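Local coordinates for Lmo0741 protein (Listeria monocytogenes, PDB 4R1H) that probably binds DNA as a GntR-family transcriptional regulator, through a winged helix-turn-helix domain in each of its two subunits, at residues E58-E63 with T71-T76; Y19-I24 with E83-D88; E40-L45 with T50-A55. All coordinates share one frame; numbering follows the deposited sequence.

In the fold
From the N terminus, helix 12-25 supplies the first half of contact 2, and its partner comes only after the whole helix-turn-helix and wing have been built. The large loop closed by contact 2 therefore contains the other two contacts. Contact 3 closes first, bringing helix 38-45 against the start of helix 49-61 across a short turn. Contact 1 follows in series, turning strand 72-75 of the wing back beside the end of that same helix. Contact 2 then sets helix 79-103 against helix 12-25. L59 and L75 of contact 1 pack on the I20, H21 and I24 side chains, while I20 also touches L41 of contact 3.

Contact 1: E58-E63 with T71-T76; sequences ELEETE and TGKYLT
The carboxylate of E60 is the flat group at one end of this contact, and the ammonium NZ of K73 approaches its OE1 at 3.8 Å, a long salt bridge. NZ stands somewhat off the carboxylate plane, and OE2 is the more distant oxygen. The two side chains cross at about a right angle: E60 stretches out from the last turns of helix 49-61, its CG swung away from the backbone N (chi1 -163°), whereas K73 comes in from strand 72-75 and bends at its final torsion (chi4 -82°) to bring NZ round. T67 of the facing wing strand gives both a further partner, because its OG1 is hydrogen-bonded to E60 OE1 and to K73 NZ. At the other end of the contact, the carbonyl of E63 faces T76, with E63 O 3.7 Å from T76 CB. One water bridges the pair: it donates to E63 O at a short 2.5 Å and lies 2.7 Å from T76 OG1, which is also bonded to D78 N. A Schellman motif ends the helix here, with E63, at positive phi (68°), as its C-prime residue; E63 N bonds to E60 O and I64 N to L59 O. Just before it, T62 grips E58 O twice, through T62 N at 3.0 Å and T62 OG1 at 2.9 Å, the two donors arriving from opposite faces of the carbonyl plane. With a long ion pair at one end and a water bridge at the other, the probable recognition helix and the wing of this winged helix-turn-helix are joined here by polar links, and the shared hydroxyl of T67 ties the two charged ends together.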
ATOM      1  N   GLU A  58      14.454  10.060  14.954  1.00 28.09           N
ATOM      2  CA  GLU A  58      14.528   9.956  13.546  1.00 29.79           C
ATOM      3  C   GLU A  58      14.129  11.305  12.903  1.00 25.86           C
ATOM      4  O   GLU A  58      14.799  11.773  11.979  1.00 28.73           O
ATOM      5  CB  GLU A  58      13.637   8.833  13.014  1.00 29.14           C
ATOM      6  CG  GLU A  58      13.676   8.768  11.493  1.00 33.33           C
ATOM      7  CD  GLU A  58      13.034   7.539  10.918  1.00 35.24           C
ATOM      8  OE1 GLU A  58      13.455   6.446  11.378  1.00 40.74           O
ATOM      9  OE2 GLU A  58      12.219   7.716   9.983  1.00 37.87           O
ATOM     10  N   LEU A  59      13.113  11.918  13.444  1.00 24.66           N
ATOM     11  CA  LEU A  59      12.690  13.254  12.936  1.00 25.32           C
ATOM     12  C   LEU A  59      13.795  14.335  13.121  1.00 27.15           C
ATOM     13  O   LEU A  59      13.982  15.281  12.275  1.00 28.68           O
ATOM     14  CB  LEU A  59      11.390  13.622  13.627  1.00 26.71           C
ATOM     15  CG  LEU A  59      10.157  12.854  13.189  1.00 27.91           C
ATOM     16  CD1 LEU A  59       9.075  13.159  14.150  1.00 29.16           C
ATOM     17  CD2 LEU A  59       9.751  13.182  11.760  1.00 29.19           C
ATOM     18  N   GLU A  60      14.527  14.222  14.208  1.00 26.59           N
ATOM     19  CA  GLU A  60      15.624  15.168  14.451  1.00 31.05           C
ATOM     20  C   GLU A  60      16.783  14.882  13.518  1.00 31.12           C
ATOM     21  O   GLU A  60      17.380  15.824  12.899  1.00 29.46           O
ATOM     22  CB  GLU A  60      16.004  15.172  15.955  1.00 32.66           C
ATOM     23  CG  GLU A  60      16.815  16.380  16.373  1.00 43.74           C
ATOM     24  CD  GLU A  60      16.875  16.597  17.896  1.00 46.57           C
ATOM     25  OE1 GLU A  60      16.155  15.909  18.658  1.00 55.31           O
ATOM     26  OE2 GLU A  60      17.670  17.454  18.302  1.00 55.88           O
ATOM     27  N   GLU A  61      17.114  13.611  13.328  1.00 30.79           N
ATOM     28  CA  GLU A  61      18.219  13.235  12.417  0.60 33.24           C
ATOM     29  C   GLU A  61      17.943  13.701  10.993  1.00 33.32           C
ATOM     30  O   GLU A  61      18.889  14.059  10.275  1.00 33.79           O
ATOM     31  CB  GLU A  61      18.476  11.706  12.405  0.60 38.02           C
ATOM     32  CG  GLU A  61      19.637  11.215  11.531  0.60 44.92           C
ATOM     33  CD  GLU A  61      21.002  11.235  12.226  0.60 51.01           C
ATOM     34  OE1 GLU A  61      21.050  11.319  13.475  0.60 57.75           O
ATOM     35  OE2 GLU A  61      22.046  11.147  11.523  0.60 60.76           O
ATOM     36  N   THR A  62      16.674  13.704  10.577  1.00 28.24           N
ATOM     37  CA  THR A  62      16.324  14.093   9.221  1.00 30.55           C
ATOM     38  C   THR A  62      16.006  15.592   9.086  1.00 31.01           C
ATOM     39  O   THR A  62      15.550  16.030   8.022  1.00 31.39           O
ATOM     40  CB  THR A  62      15.161  13.213   8.697  1.00 29.14           C
ATOM     41  OG1 THR A  62      14.060  13.262   9.620  1.00 28.33           O
ATOM     42  CG2 THR A  62      15.634  11.771   8.593  1.00 30.72           C
ATOM     43  N   GLU A  63      16.261  16.342  10.167  1.00 31.48           N
ATOM     44  CA  GLU A  63      16.144  17.809  10.206  1.00 33.82           C
ATOM     45  C   GLU A  63      14.711  18.299  10.092  1.00 29.25           C
ATOM     46  O   GLU A  63      14.445  19.472   9.733  1.00 31.04           O
ATOM     47  CB  GLU A  63      17.051  18.427   9.161  1.00 35.63           C
ATOM     48  CG  GLU A  63      18.527  18.004   9.408  1.00 41.06           C
ATOM     49  CD  GLU A  63      19.505  18.763   8.541  1.00 45.73           C
ATOM     50  OE1 GLU A  63      19.164  19.163   7.400  1.00 50.08           O
ATOM     51  OE2 GLU A  63      20.620  18.962   8.996  1.00 49.86           O
ATOM     52  N   THR A  71      13.443  23.755  26.957  1.00 56.08           N
ATOM     53  CA  THR A  71      12.199  24.401  26.525  1.00 53.90           C
ATOM     54  C   THR A  71      11.257  23.434  25.779  1.00 58.47           C
ATOM     55  O   THR A  71      10.055  23.450  26.045  1.00 61.57           O
ATOM     56  CB  THR A  71      12.454  25.692  25.725  1.00 60.54           C
ATOM     57  OG1 THR A  71      13.296  26.557  26.501  1.00 57.72           O
ATOM     58  CG2 THR A  71      11.161  26.411  25.447  1.00 56.34           C
ATOM     59  N   GLY A  72      11.786  22.576  24.899  1.00 49.48           N
ATOM     60  CA  GLY A  72      10.936  21.707  24.085  1.00 48.81           C
ATOM     61  C   GLY A  72      11.470  21.320  22.713  1.00 45.08           C
ATOM     62  O   GLY A  72      12.669  21.477  22.399  1.00 39.93           O
ATOM     63  N   LYS A  73      10.566  20.764  21.913  1.00 37.62           N
ATOM     64  CA  LYS A  73      10.868  20.316  20.578  1.00 33.87           C
ATOM     65  C   LYS A  73       9.968  21.067  19.609  1.00 31.16           C
ATOM     66  O   LYS A  73       8.808  21.337  19.902  1.00 33.49           O
ATOM     67  CB  LYS A  73      10.683  18.833  20.433  1.00 38.60           C
ATOM     68  CG  LYS A  73      11.697  18.050  21.286  1.00 41.98           C
ATOM     69  CD  LYS A  73      11.700  16.577  20.988  1.00 48.00           C
ATOM     70  CE  LYS A  73      12.505  15.817  22.039  1.00 44.97           C
ATOM     71  NZ  LYS A  73      13.948  15.887  21.697  1.00 41.50           N
ATOM     72  N   TYR A  74      10.549  21.388  18.466  1.00 28.89           N
ATOM     73  CA  TYR A  74       9.956  22.281  17.522  1.00 29.43           C
ATOM     74  C   TYR A  74      10.032  21.746  16.128  1.00 27.10           C
ATOM     75  O   TYR A  74      11.042  21.208  15.672  1.00 26.59           O
ATOM     76  CB  TYR A  74      10.690  23.640  17.527  1.00 32.04           C
ATOM     77  CG  TYR A  74      10.515  24.393  18.863  1.00 31.84           C
ATOM     78  CD1 TYR A  74      11.296  24.079  19.938  1.00 35.28           C
ATOM     79  CD2 TYR A  74       9.551  25.365  18.998  1.00 36.68           C
ATOM     80  CE1 TYR A  74      11.102  24.705  21.166  1.00 37.50           C
ATOM     81  CE2 TYR A  74       9.357  26.014  20.217  1.00 40.04           C
ATOM     82  CZ  TYR A  74      10.141  25.660  21.287  1.00 41.39           C
ATOM     83  OH  TYR A  74       9.981  26.281  22.502  1.00 49.01           O
ATOM     84  N   LEU A  75       9.014  22.071  15.360  1.00 29.08           N
ATOM     85  CA  LEU A  75       9.036  21.830  13.941  1.00 28.32           C
ATOM     86  C   LEU A  75       9.925  22.791  13.222  1.00 27.65           C
ATOM     87  O   LEU A  75       9.888  23.997  13.483  1.00 28.92           O
ATOM     88  CB  LEU A  75       7.598  21.900  13.385  1.00 29.28           C
ATOM     89  CG  LEU A  75       7.475  21.639  11.866  1.00 30.70           C
ATOM     90  CD1 LEU A  75       7.922  20.230  11.493  1.00 30.29           C
ATOM     91  CD2 LEU A  75       6.038  21.877  11.366  1.00 30.80           C
ATOM     92  N   THR A  76      10.734  22.292  12.296  1.00 25.41           N
ATOM     93  CA  THR A  76      11.494  23.164  11.451  1.00 25.84           C
ATOM     94  C   THR A  76      10.730  24.339  10.888  1.00 29.33           C
ATOM     95  O   THR A  76       9.526  24.225  10.529  1.00 28.69           O
ATOM     96  CB  THR A  76      12.177  22.391  10.334  1.00 26.89           C
ATOM     97  OG1 THR A  76      13.005  23.254   9.577  1.00 29.17           O
ATOM     98  CG2 THR A  76      11.122  21.809   9.314  1.00 26.93           C
TER
HETATM   99  O   HOH W   1      15.046  21.686   8.790  1.00 30.73           O

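Contact 2: Y19-I24 with E83-D88; sequences YIHTEI and EQLEND
H21 and L85 face each other between helices 12-25 and 79-103, their CA atoms 7.7 Å apart, the closest backbone approach between 19-24 and 83-88. Both side chains start out toward the opposite helix, and the contact turns on one methyl group: L85 CD1 sits 3.5 Å from the centroid of the H21 imidazole, only 3° off the ring normal, a CH-pi contact centred on the face. All five ring atoms of H21 consequently lie between 3.6 and 3.7 Å from L85 CD1. L85 reaches this position with CG swung away from its backbone N (chi1 175°), which carries the fork of the side chain across to the neighbouring helix. Its second branch, CD2, is shared: it leans on the near rim of the ring, 3.8 Å from H21 CD2, and meets the methyl CG2 of I24 at 4.0 Å. One turn of helix thus presents a ring and a methyl to a single leucine, with I24 and L85 set nearly square to each other. L59 CD2 comes to the rim of the imidazole at H21 NE2 (3.5 Å), on the other side of the plane from L85 CD1 but well off the ring centre. An acetate ion, probably from the crystallisation liquor, lies about 4 Å from the H21 side chain. Around this pair, V25 also rests on L85, while I24 also touches Y29 and I64. Helix 79-103 follows strand 72-75 in the chain; its E86 and N87 pack on I106 and W114 of the second subunit, with T22 of helix 12-25 on K103 of that subunit. The contact thereby links helix 12-25 of the winged helix-turn-helix with a helix that takes part in the subunit interface.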
ATOM      1  N   TYR A  19       2.679   9.306  11.085  1.00 28.91           N
ATOM      2  CA  TYR A  19       1.629  10.076  11.693  1.00 30.40           C
ATOM      3  C   TYR A  19       2.040  11.528  11.881  1.00 29.18           C
ATOM      4  O   TYR A  19       1.316  12.426  11.497  1.00 29.01           O
ATOM      5  CB  TYR A  19       1.262   9.471  13.042  1.00 35.50           C
ATOM      6  CG  TYR A  19       0.356  10.325  13.878  1.00 41.37           C
ATOM      7  CD1 TYR A  19      -1.043  10.233  13.752  1.00 44.88           C
ATOM      8  CD2 TYR A  19       0.875  11.230  14.805  1.00 43.15           C
ATOM      9  CE1 TYR A  19      -1.866  11.024  14.517  1.00 46.81           C
ATOM     10  CE2 TYR A  19       0.052  12.041  15.566  1.00 46.40           C
ATOM     11  CZ  TYR A  19      -1.322  11.927  15.417  1.00 50.87           C
ATOM     12  OH  TYR A  19      -2.134  12.729  16.209  1.00 56.13           O
ATOM     13  N   ILE A  20       3.241  11.749  12.412  1.00 27.08           N
ATOM     14  CA  ILE A  20       3.779  13.113  12.583  0.60 24.94           C
ATOM     15  C   ILE A  20       3.992  13.785  11.242  1.00 23.81           C
ATOM     16  O   ILE A  20       3.648  14.956  11.079  1.00 24.75           O
ATOM     17  CB  ILE A  20       5.080  13.098  13.404  0.60 25.37           C
ATOM     18  CG1 ILE A  20       4.710  12.674  14.834  0.60 27.43           C
ATOM     19  CG2 ILE A  20       5.802  14.424  13.316  0.60 26.11           C
ATOM     20  CD1 ILE A  20       5.849  12.109  15.641  0.60 27.57           C
ATOM     21  N   HIS A  21       4.581  13.059  10.278  1.00 22.19           N
ATOM     22  CA  HIS A  21       4.784  13.585   8.959  1.00 25.35           C
ATOM     23  C   HIS A  21       3.455  14.074   8.420  1.00 23.63           C
ATOM     24  O   HIS A  21       3.379  15.150   7.768  1.00 23.40           O
ATOM     25  CB  HIS A  21       5.312  12.531   7.979  1.00 24.18           C
ATOM     26  CG  HIS A  21       6.761  12.224   8.127  1.00 25.69           C
ATOM     27  ND1 HIS A  21       7.347  11.156   7.485  1.00 24.88           N
ATOM     28  CD2 HIS A  21       7.756  12.860   8.795  1.00 23.68           C
ATOM     29  CE1 HIS A  21       8.653  11.148   7.730  1.00 26.21           C
ATOM     30  NE2 HIS A  21       8.913  12.161   8.548  1.00 27.30           N
ATOM     31  N   THR A  22       2.389  13.269   8.596  1.00 25.84           N
ATOM     32  CA  THR A  22       1.037  13.680   8.149  1.00 26.51           C
ATOM     33  C   THR A  22       0.549  15.006   8.744  1.00 27.45           C
ATOM     34  O   THR A  22       0.017  15.901   8.025  1.00 26.55           O
ATOM     35  CB  THR A  22       0.052  12.491   8.406  1.00 28.77           C
ATOM     36  OG1 THR A  22       0.506  11.434   7.501  1.00 31.06           O
ATOM     37  CG2 THR A  22      -1.285  12.832   8.085  1.00 33.84           C
ATOM     38  N   GLU A  23       0.689  15.143  10.051  1.00 25.45           N
ATOM     39  CA  GLU A  23       0.358  16.411  10.754  1.00 27.82           C
ATOM     40  C   GLU A  23       1.168  17.600  10.253  1.00 26.27           C
ATOM     41  O   GLU A  23       0.618  18.658  10.122  1.00 29.56           O
ATOM     42  CB  GLU A  23       0.527  16.286  12.259  1.00 32.11           C
ATOM     43  CG  GLU A  23      -0.347  15.200  12.865  1.00 36.36           C
ATOM     44  CD  GLU A  23      -1.835  15.501  12.753  1.00 44.73           C
ATOM     45  OE1 GLU A  23      -2.390  16.041  13.728  1.00 56.73           O
ATOM     46  OE2 GLU A  23      -2.467  15.202  11.712  1.00 53.39           O
ATOM     47  N   ILE A  24       2.410  17.354   9.891  1.00 25.21           N
ATOM     48  CA  ILE A  24       3.301  18.343   9.327  1.00 26.18           C
ATOM     49  C   ILE A  24       2.923  18.775   7.892  1.00 26.35           C
ATOM     50  O   ILE A  24       2.695  19.950   7.626  1.00 27.68           O
ATOM     51  CB  ILE A  24       4.739  17.870   9.339  1.00 26.04           C
ATOM     52  CG1 ILE A  24       5.179  17.725  10.757  1.00 25.61           C
ATOM     53  CG2 ILE A  24       5.585  18.865   8.520  1.00 27.49           C
ATOM     54  CD1 ILE A  24       6.480  17.005  10.909  1.00 26.11           C
ATOM     55  N   GLU A  83       8.292  21.135   2.279  1.00 27.93           N
ATOM     56  CA  GLU A  83       7.943  20.801   0.863  1.00 31.22           C
ATOM     57  C   GLU A  83       8.614  19.502   0.405  1.00 30.39           C
ATOM     58  O   GLU A  83       8.004  18.645  -0.282  1.00 28.04           O
ATOM     59  CB  GLU A  83       8.264  21.922  -0.076  1.00 36.57           C
ATOM     60  CG  GLU A  83       7.322  23.106   0.105  1.00 41.52           C
ATOM     61  CD  GLU A  83       7.881  24.407  -0.448  1.00 53.58           C
ATOM     62  OE1 GLU A  83       7.412  25.476   0.016  1.00 59.21           O
ATOM     63  OE2 GLU A  83       8.781  24.358  -1.329  1.00 56.46           O
ATOM     64  N   GLN A  84       9.888  19.337   0.765  1.00 29.03           N
ATOM     65  CA  GLN A  84      10.638  18.147   0.337  0.60 30.60           C
ATOM     66  C   GLN A  84      10.069  16.900   1.029  1.00 26.62           C
ATOM     67  O   GLN A  84       9.997  15.804   0.398  1.00 26.94           O
ATOM     68  CB  GLN A  84      12.172  18.324   0.560  0.60 33.08           C
ATOM     69  CG  GLN A  84      13.052  17.152   0.108  0.60 35.11           C
ATOM     70  CD  GLN A  84      13.226  17.020  -1.416  0.60 39.18           C
ATOM     71  OE1 GLN A  84      13.558  17.997  -2.127  0.60 43.39           O
ATOM     72  NE2 GLN A  84      13.024  15.793  -1.931  0.60 40.44           N
ATOM     73  N   LEU A  85       9.644  17.030   2.299  1.00 24.71           N
ATOM     74  CA  LEU A  85       9.011  15.918   3.001  1.00 24.27           C
ATOM     75  C   LEU A  85       7.692  15.468   2.246  1.00 25.92           C
ATOM     76  O   LEU A  85       7.498  14.259   1.968  1.00 23.80           O
ATOM     77  CB  LEU A  85       8.632  16.324   4.390  1.00 24.85           C
ATOM     78  CG  LEU A  85       7.850  15.322   5.237  1.00 23.34           C
ATOM     79  CD1 LEU A  85       8.603  14.028   5.460  1.00 24.62           C
ATOM     80  CD2 LEU A  85       7.409  15.875   6.587  1.00 25.19           C
ATOM     81  N   GLU A  86       6.832  16.416   1.971  1.00 23.88           N
ATOM     82  CA  GLU A  86       5.615  16.110   1.165  1.00 23.20           C
ATOM     83  C   GLU A  86       5.977  15.420  -0.149  1.00 23.34           C
ATOM     84  O   GLU A  86       5.398  14.347  -0.503  1.00 23.77           O
ATOM     85  CB  GLU A  86       4.823  17.360   0.881  1.00 25.32           C
ATOM     86  CG  GLU A  86       3.519  17.045   0.115  1.00 26.00           C
ATOM     87  CD  GLU A  86       2.727  18.293  -0.241  1.00 31.54           C
ATOM     88  OE1 GLU A  86       2.862  19.346   0.481  1.00 31.83           O
ATOM     89  OE2 GLU A  86       1.999  18.350  -1.212  1.00 29.26           O
ATOM     90  N   ASN A  87       6.968  15.921  -0.838  1.00 23.18           N
ATOM     91  CA  ASN A  87       7.381  15.397  -2.175  1.00 25.14           C
ATOM     92  C   ASN A  87       7.859  13.962  -2.024  1.00 23.63           C
ATOM     93  O   ASN A  87       7.467  13.052  -2.779  1.00 24.76           O
ATOM     94  CB  ASN A  87       8.471  16.268  -2.860  1.00 27.79           C
ATOM     95  CG  ASN A  87       8.705  15.928  -4.363  1.00 34.63           C
ATOM     96  OD1 ASN A  87       9.380  14.938  -4.699  1.00 36.41           O
ATOM     97  ND2 ASN A  87       8.198  16.778  -5.265  1.00 37.77           N
ATOM     98  N   ASP A  88       8.715  13.726  -1.063  1.00 22.71           N
ATOM     99  CA  ASP A  88       9.221  12.383  -0.792  1.00 24.55           C
ATOM    100  C   ASP A  88       8.094  11.356  -0.495  1.00 22.80           C
ATOM    101  O   ASP A  88       8.152  10.236  -1.069  1.00 24.03           O
ATOM    102  CB  ASP A  88      10.248  12.362   0.377  1.00 26.48           C
ATOM    103  CG  ASP A  88      11.566  13.045   0.030  1.00 31.11           C
ATOM    104  OD1 ASP A  88      11.875  13.379  -1.146  1.00 31.05           O
ATOM    105  OD2 ASP A  88      12.305  13.313   1.025  1.00 35.78           O
TER

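Contact 3: E40-L45 with T50-A55; sequences ELATKL and TTIQRA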
ATOM      1  N   GLU A  40       3.341  13.565  26.501  1.00 44.92           N
ATOM      2  CA  GLU A  40       2.053  14.011  25.895  1.00 47.31           C
ATOM      3  C   GLU A  40       1.695  13.182  24.692  1.00 42.74           C
ATOM      4  O   GLU A  40       0.587  12.697  24.544  1.00 41.31           O
ATOM      5  CB  GLU A  40       2.123  15.504  25.495  1.00 50.20           C
ATOM      6  CG  GLU A  40       2.244  16.449  26.697  1.00 55.10           C
ATOM      7  CD  GLU A  40       2.526  17.923  26.353  1.00 60.18           C
ATOM      8  OE1 GLU A  40       3.348  18.226  25.467  1.00 56.92           O
ATOM      9  OE2 GLU A  40       1.927  18.808  27.014  1.00 63.94           O
ATOM     10  N   LEU A  41       2.650  12.997  23.793  1.00 38.52           N
ATOM     11  CA  LEU A  41       2.332  12.253  22.594  1.00 38.87           C
ATOM     12  C   LEU A  41       2.067  10.780  22.894  1.00 39.07           C
ATOM     13  O   LEU A  41       1.206  10.176  22.255  1.00 39.08           O
ATOM     14  CB  LEU A  41       3.436  12.388  21.513  1.00 35.40           C
ATOM     15  CG  LEU A  41       3.025  11.884  20.153  1.00 36.65           C
ATOM     16  CD1 LEU A  41       1.782  12.652  19.711  1.00 40.54           C
ATOM     17  CD2 LEU A  41       4.151  12.042  19.117  1.00 33.75           C
ATOM     18  N   ALA A  42       2.887  10.178  23.753  1.00 38.82           N
ATOM     19  CA  ALA A  42       2.729   8.741  24.119  1.00 41.08           C
ATOM     20  C   ALA A  42       1.317   8.473  24.647  1.00 45.04           C
ATOM     21  O   ALA A  42       0.708   7.442  24.342  1.00 50.13           O
ATOM     22  CB  ALA A  42       3.744   8.390  25.189  1.00 43.76           C
ATOM     23  N   THR A  43       0.808   9.428  25.418  1.00 47.17           N
ATOM     24  CA  THR A  43      -0.553   9.338  26.004  1.00 53.06           C
ATOM     25  C   THR A  43      -1.596   9.447  24.927  1.00 55.05           C
ATOM     26  O   THR A  43      -2.479   8.590  24.804  1.00 55.04           O
ATOM     27  CB  THR A  43      -0.779  10.489  26.982  1.00 55.57           C
ATOM     28  OG1 THR A  43       0.230  10.450  27.988  1.00 55.64           O
ATOM     29  CG2 THR A  43      -2.175  10.444  27.610  1.00 59.42           C
ATOM     30  N   LYS A  44      -1.449  10.475  24.090  1.00 53.11           N
ATOM     31  CA  LYS A  44      -2.408  10.732  23.031  1.00 53.33           C
ATOM     32  C   LYS A  44      -2.505   9.553  22.091  1.00 51.49           C
ATOM     33  O   LYS A  44      -3.614   9.151  21.708  1.00 54.73           O
ATOM     34  CB  LYS A  44      -2.003  11.992  22.250  1.00 56.11           C
ATOM     35  CG  LYS A  44      -3.038  12.451  21.250  1.00 61.68           C
ATOM     36  CD  LYS A  44      -2.599  13.730  20.551  1.00 65.90           C
ATOM     37  CE  LYS A  44      -3.279  13.867  19.199  1.00 70.78           C
ATOM     38  NZ  LYS A  44      -4.683  14.325  19.308  1.00 75.80           N
ATOM     39  N   LEU A  45      -1.362   8.968  21.716  1.00 46.33           N
ATOM     40  CA  LEU A  45      -1.382   7.797  20.815  1.00 48.11           C
ATOM     41  C   LEU A  45      -1.465   6.432  21.539  1.00 47.19           C
ATOM     42  O   LEU A  45      -1.557   5.412  20.860  1.00 49.47           O
ATOM     43  CB  LEU A  45      -0.179   7.787  19.882  1.00 46.02           C
ATOM     44  CG  LEU A  45      -0.077   9.034  19.026  1.00 48.70           C
ATOM     45  CD1 LEU A  45       1.190   8.992  18.181  1.00 45.49           C
ATOM     46  CD2 LEU A  45      -1.327   9.209  18.169  1.00 52.07           C
ATOM     47  N   THR A  50       9.043   5.048  24.703  1.00 41.67           N
ATOM     48  CA  THR A  50      10.336   4.779  24.082  1.00 41.12           C
ATOM     49  C   THR A  50      10.154   4.738  22.592  1.00 38.35           C
ATOM     50  O   THR A  50      11.111   4.910  21.831  1.00 37.70           O
ATOM     51  CB  THR A  50      10.976   3.419  24.561  1.00 43.69           C
ATOM     52  OG1 THR A  50      10.111   2.334  24.244  1.00 46.60           O
ATOM     53  CG2 THR A  50      11.204   3.406  25.991  1.00 44.91           C
ATOM     54  N   THR A  51       8.935   4.449  22.112  1.00 36.71           N
ATOM     55  CA  THR A  51       8.655   4.439  20.717  1.00 36.03           C
ATOM     56  C   THR A  51       8.570   5.879  20.178  1.00 32.72           C
ATOM     57  O   THR A  51       8.986   6.212  19.053  1.00 33.62           O
ATOM     58  CB  THR A  51       7.380   3.631  20.350  1.00 43.16           C
ATOM     59  OG1 THR A  51       6.204   4.384  20.606  1.00 45.51           O
ATOM     60  CG2 THR A  51       7.321   2.294  21.100  1.00 42.18           C
ATOM     61  N   ILE A  52       8.015   6.730  20.982  1.00 32.24           N
ATOM     62  CA  ILE A  52       7.945   8.143  20.601  1.00 32.10           C
ATOM     63  C   ILE A  52       9.385   8.727  20.572  1.00 31.62           C
ATOM     64  O   ILE A  52       9.752   9.485  19.707  1.00 31.41           O
ATOM     65  CB  ILE A  52       7.166   8.957  21.615  1.00 35.15           C
ATOM     66  CG1 ILE A  52       5.742   8.406  21.796  1.00 36.81           C
ATOM     67  CG2 ILE A  52       7.173  10.424  21.208  1.00 33.00           C
ATOM     68  CD1 ILE A  52       4.889   8.505  20.593  1.00 39.12           C
ATOM     69  N   GLN A  53      10.182   8.385  21.584  1.00 31.44           N
ATOM     70  CA  GLN A  53      11.544   8.849  21.643  1.00 30.81           C
ATOM     71  C   GLN A  53      12.230   8.457  20.385  1.00 30.69           C
ATOM     72  O   GLN A  53      12.988   9.268  19.838  1.00 31.20           O
ATOM     73  CB  GLN A  53      12.323   8.175  22.797  1.00 34.11           C
ATOM     74  CG  GLN A  53      12.122   8.817  24.124  1.00 37.75           C
ATOM     75  CD  GLN A  53      12.771   8.028  25.254  1.00 41.50           C
ATOM     76  OE1 GLN A  53      13.155   6.894  25.089  1.00 39.68           O
ATOM     77  NE2 GLN A  53      12.852   8.635  26.417  1.00 50.47           N
ATOM     78  N   ARG A  54      12.008   7.215  19.907  1.00 30.27           N
ATOM     79  CA  ARG A  54      12.742   6.767  18.717  1.00 30.16           C
ATOM     80  C   ARG A  54      12.250   7.547  17.497  1.00 30.11           C
ATOM     81  O   ARG A  54      13.080   7.955  16.631  1.00 31.13           O
ATOM     82  CB  ARG A  54      12.647   5.259  18.398  1.00 33.29           C
ATOM     83  CG  ARG A  54      13.692   4.917  17.345  1.00 36.37           C
ATOM     84  CD  ARG A  54      13.846   3.502  17.002  1.00 37.77           C
ATOM     85  NE  ARG A  54      14.978   3.268  16.080  1.00 40.43           N
ATOM     86  CZ  ARG A  54      15.504   2.049  15.830  1.00 45.30           C
ATOM     87  NH1 ARG A  54      14.996   0.914  16.352  1.00 40.41           N
ATOM     88  NH2 ARG A  54      16.548   1.938  15.014  1.00 50.26           N
ATOM     89  N   ALA A  55      10.941   7.763  17.437  1.00 27.81           N
ATOM     90  CA  ALA A  55      10.337   8.515  16.304  1.00 29.06           C
ATOM     91  C   ALA A  55      10.866   9.983  16.282  1.00 27.27           C
ATOM     92  O   ALA A  55      11.296  10.481  15.229  1.00 28.67           O
ATOM     93  CB  ALA A  55       8.825   8.536  16.430  1.00 29.16           C
TER
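The two helices of the helix-turn-helix meet here, 38-45 packing on the start of 49-61, which by position is probably the recognition helix of this GntR-type domain. Their axes approach to 9.3 Å with 118° between the chain directions, and I52 is the residue on which the pairing rests. The delta methyl of I52 rests against one branch of L41, with CD1 3.9 Å from both L41 CG and L41 CD2, while I52 CG2 lies 4.0 Å from L41 CD2. Its CG1 presses on the backbone of A42, 3.8 Å from A42 CA and 3.9 Å from A42 CB; with so small a side chain there, I52 can lie close to the helix surface, and the CA atoms of A42 and I52 are 6.3 Å apart. I52 CG1 lies opposite the carbonyl carbon (chi1 -57°) and faces A42, CG2 lies opposite the backbone N, and CD1 runs on to L41 and, more loosely, L45 CD1. V38 and V47 also pack on I52, and P49 on A42. L41 reaches on to Y56 and I20, and L45 to I16, so helix 12-25 lies behind both leucines as the third helix of the bundle.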